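Long-range contact in DUF3256 domain-containing protein (Porphyromonas gingivalis W83, PDB 2P3P), which is of unknown function but can bind magnesium and forms a domain of a probable membrane protein: residues A[123-128]-A[166-171]. Sequence-based numbering, arbitrary orientation.
Sequences WQQPRI and LSIRQT
With CG1 anti to the backbone N (chi1 -174°) and the chain extended at chi2, Ile-168 sends its CD1 methyl straight off the strand into a pocket made by three residues of 123-128. Trp-123, whose CG is also anti, turns its benzo ring toward that methyl: CD1 of Ile-168 sits 3.7 Å from Trp-123 CZ2, at the ring edge and close to its plane. Pro-126 comes tip to tip, with its CD 3.9 Å from Ile-168 CD1. Gln-125 bends at chi2 (79°), which folds its amide back so that OE1 accepts the indole NE1-H of Trp-123 at 3.0 Å. That oxygen lies in the indole plane, and a bond of this kind restrains the turn of the ring, although it is bent (N-H...O 136°). Two residues earlier on the strand, Leu-166 CD1 approaches Trp-123 CZ3 obliquely at 3.9 Å, and Tyr-195 of the next strand meets the indole edge-to-face. At the other end, Ile-128 CD1 rests on Gln-170 CB (3.8 Å), while the Gln-170 amide turns to Thr-173 and Ser-189, NE2 donating to both. Even the nearest CA pair, Ile-128 CA to Gln-170 CA, is 7.5 Å apart, so side chains alone join the backbones: an irregular extended segment packed over one face of the four-stranded antiparallel sheet, with Ile-107 of the larger sheet also touching Trp-123 and Leu-166.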
loop_
_atom_site.group_PDB
_atom_site.type_symbol
_atom_site.label_atom_id
_atom_site.label_comp_id
_atom_site.label_asym_id
_atom_site.label_seq_id
_atom_site.Cartn_x
_atom_site.Cartn_y
_atom_site.Cartn_z
ATOM N N TRP A 123 1.961 0.210 -12.529
ATOM C CA TRP A 123 1.583 -0.962 -11.767
ATOM C C TRP A 123 0.401 -1.677 -12.416
ATOM O O TRP A 123 -0.605 -1.050 -12.761
ATOM C CB TRP A 123 1.203 -0.539 -10.348
ATOM C CG TRP A 123 0.440 -1.585 -9.568
ATOM C CD1 TRP A 123 -0.892 -1.597 -9.296
ATOM C CD2 TRP A 123 0.986 -2.754 -8.972
ATOM N NE1 TRP A 123 -1.226 -2.740 -8.574
ATOM C CE2 TRP A 123 -0.089 -3.463 -8.363
ATOM C CE3 TRP A 123 2.275 -3.294 -8.910
ATOM C CZ2 TRP A 123 0.098 -4.660 -7.678
ATOM C CZ3 TRP A 123 2.463 -4.455 -8.206
ATOM C CH2 TRP A 123 1.377 -5.134 -7.607
ATOM N N GLN A 124 0.540 -2.981 -12.611
ATOM C CA GLN A 124 -0.555 -3.823 -13.078
ATOM C C GLN A 124 -0.943 -4.786 -11.954
ATOM O O GLN A 124 -0.162 -5.658 -11.595
ATOM C CB GLN A 124 -0.157 -4.643 -14.324
ATOM C CG GLN A 124 -1.209 -5.573 -14.841
ATOM C CD GLN A 124 -0.801 -6.317 -16.147
ATOM O OE1 GLN A 124 0.142 -5.905 -16.870
ATOM N NE2 GLN A 124 -1.542 -7.373 -16.473
ATOM N N GLN A 125 -2.168 -4.695 -11.467
ATOM C CA GLN A 125 -2.610 -5.574 -10.374
ATOM C C GLN A 125 -2.559 -7.046 -10.846
ATOM O O GLN A 125 -3.066 -7.369 -11.907
ATOM C CB GLN A 125 -4.052 -5.231 -9.959
ATOM C CG GLN A 125 -4.587 -5.947 -8.736
ATOM C CD GLN A 125 -4.103 -5.354 -7.413
ATOM O OE1 GLN A 125 -3.081 -4.714 -7.372
ATOM N NE2 GLN A 125 -4.822 -5.611 -6.332
ATOM N N PRO A 126 -1.904 -7.923 -10.081
ATOM C CA PRO A 126 -1.938 -9.329 -10.494
ATOM C C PRO A 126 -3.338 -9.922 -10.429
ATOM O O PRO A 126 -4.192 -9.366 -9.732
ATOM C CB PRO A 126 -1.015 -10.028 -9.495
ATOM C CG PRO A 126 -0.857 -9.127 -8.349
ATOM C CD PRO A 126 -1.138 -7.709 -8.836
ATOM N N ARG A 127 -3.567 -10.958 -11.243
ATOM C CA ARG A 127 -4.784 -11.771 -11.208
ATOM C C ARG A 127 -4.663 -12.755 -10.068
ATOM O O ARG A 127 -3.545 -13.093 -9.645
ATOM C CB ARG A 127 -4.987 -12.555 -12.514
ATOM C CG ARG A 127 -5.186 -11.684 -13.751
ATOM C CD ARG A 127 -5.209 -12.483 -15.058
ATOM N NE ARG A 127 -6.113 -13.635 -14.998
ATOM C CZ ARG A 127 -6.620 -14.271 -16.051
ATOM N NH1 ARG A 127 -7.418 -15.304 -15.856
ATOM N NH2 ARG A 127 -6.354 -13.870 -17.289
ATOM N N ILE A 128 -5.799 -13.265 -9.602
ATOM C CA ILE A 128 -5.735 -14.214 -8.502
ATOM C C ILE A 128 -4.953 -15.470 -8.939
ATOM O O ILE A 128 -4.360 -16.156 -8.100
ATOM C CB ILE A 128 -7.134 -14.569 -7.940
ATOM C CG1 ILE A 128 -7.023 -15.295 -6.598
ATOM C CG2 ILE A 128 -7.944 -15.447 -8.948
ATOM C CD1 ILE A 128 -6.295 -14.535 -5.491
ATOM N N LEU A 166 8.242 -3.992 -3.641
ATOM C CA LEU A 166 6.978 -4.206 -2.911
ATOM C C LEU A 166 6.630 -5.666 -2.990
ATOM O O LEU A 166 7.098 -6.364 -3.909
ATOM C CB LEU A 166 5.833 -3.345 -3.451
ATOM C CG LEU A 166 5.153 -3.607 -4.802
ATOM C CD1 LEU A 166 4.283 -4.854 -4.815
ATOM C CD2 LEU A 166 4.272 -2.369 -5.181
ATOM N N SER A 167 5.832 -6.112 -2.013
ATOM C CA SER A 167 5.323 -7.451 -1.929
ATOM C C SER A 167 3.800 -7.365 -1.842
ATOM O O SER A 167 3.245 -6.418 -1.276
ATOM C CB SER A 167 5.925 -8.121 -0.687
ATOM O OG SER A 167 5.586 -9.466 -0.563
ATOM N N ILE A 168 3.111 -8.291 -2.483
ATOM C CA ILE A 168 1.644 -8.301 -2.468
ATOM C C ILE A 168 1.169 -9.703 -2.149
ATOM O O ILE A 168 1.636 -10.674 -2.757
ATOM C CB ILE A 168 1.053 -7.731 -3.799
ATOM C CG1 ILE A 168 -0.491 -7.586 -3.742
ATOM C CG2 ILE A 168 1.592 -8.545 -5.046
ATOM C CD1 ILE A 168 -1.066 -6.893 -4.999
ATOM N N ARG A 169 0.226 -9.801 -1.215
ATOM C CA ARG A 169 -0.283 -11.060 -0.717
ATOM C C ARG A 169 -1.786 -11.063 -0.974
ATOM O O ARG A 169 -2.450 -10.032 -0.771
ATOM C CB ARG A 169 0.008 -11.250 0.778
ATOM C CG ARG A 169 -0.631 -10.243 1.691
ATOM C CD ARG A 169 -0.232 -10.380 3.168
ATOM N NE ARG A 169 1.216 -10.244 3.377
ATOM C CZ ARG A 169 1.895 -10.867 4.347
ATOM N NH1 ARG A 169 1.280 -11.644 5.222
ATOM N NH2 ARG A 169 3.194 -10.695 4.460
ATOM N N GLN A 170 -2.297 -12.175 -1.496
ATOM C CA GLN A 170 -3.734 -12.364 -1.546
ATOM C C GLN A 170 -4.264 -12.561 -0.136
ATOM O O GLN A 170 -3.661 -13.234 0.704
ATOM C CB GLN A 170 -4.186 -13.463 -2.549
ATOM C CG GLN A 170 -3.673 -14.909 -2.298
ATOM C CD GLN A 170 -4.459 -15.635 -1.225
ATOM O OE1 GLN A 170 -5.565 -15.230 -0.887
ATOM N NE2 GLN A 170 -3.852 -16.639 -0.622
ATOM N N THR A 171 -5.393 -11.931 0.138
ATOM C CA THR A 171 -6.028 -12.082 1.436
ATOM C C THR A 171 -7.391 -12.751 1.279
ATOM O O THR A 171 -8.230 -12.626 2.170
ATOM C CB THR A 171 -6.135 -10.749 2.192
ATOM O OG1 THR A 171 -6.797 -9.786 1.377
ATOM C CG2 THR A 171 -4.757 -10.163 2.563
#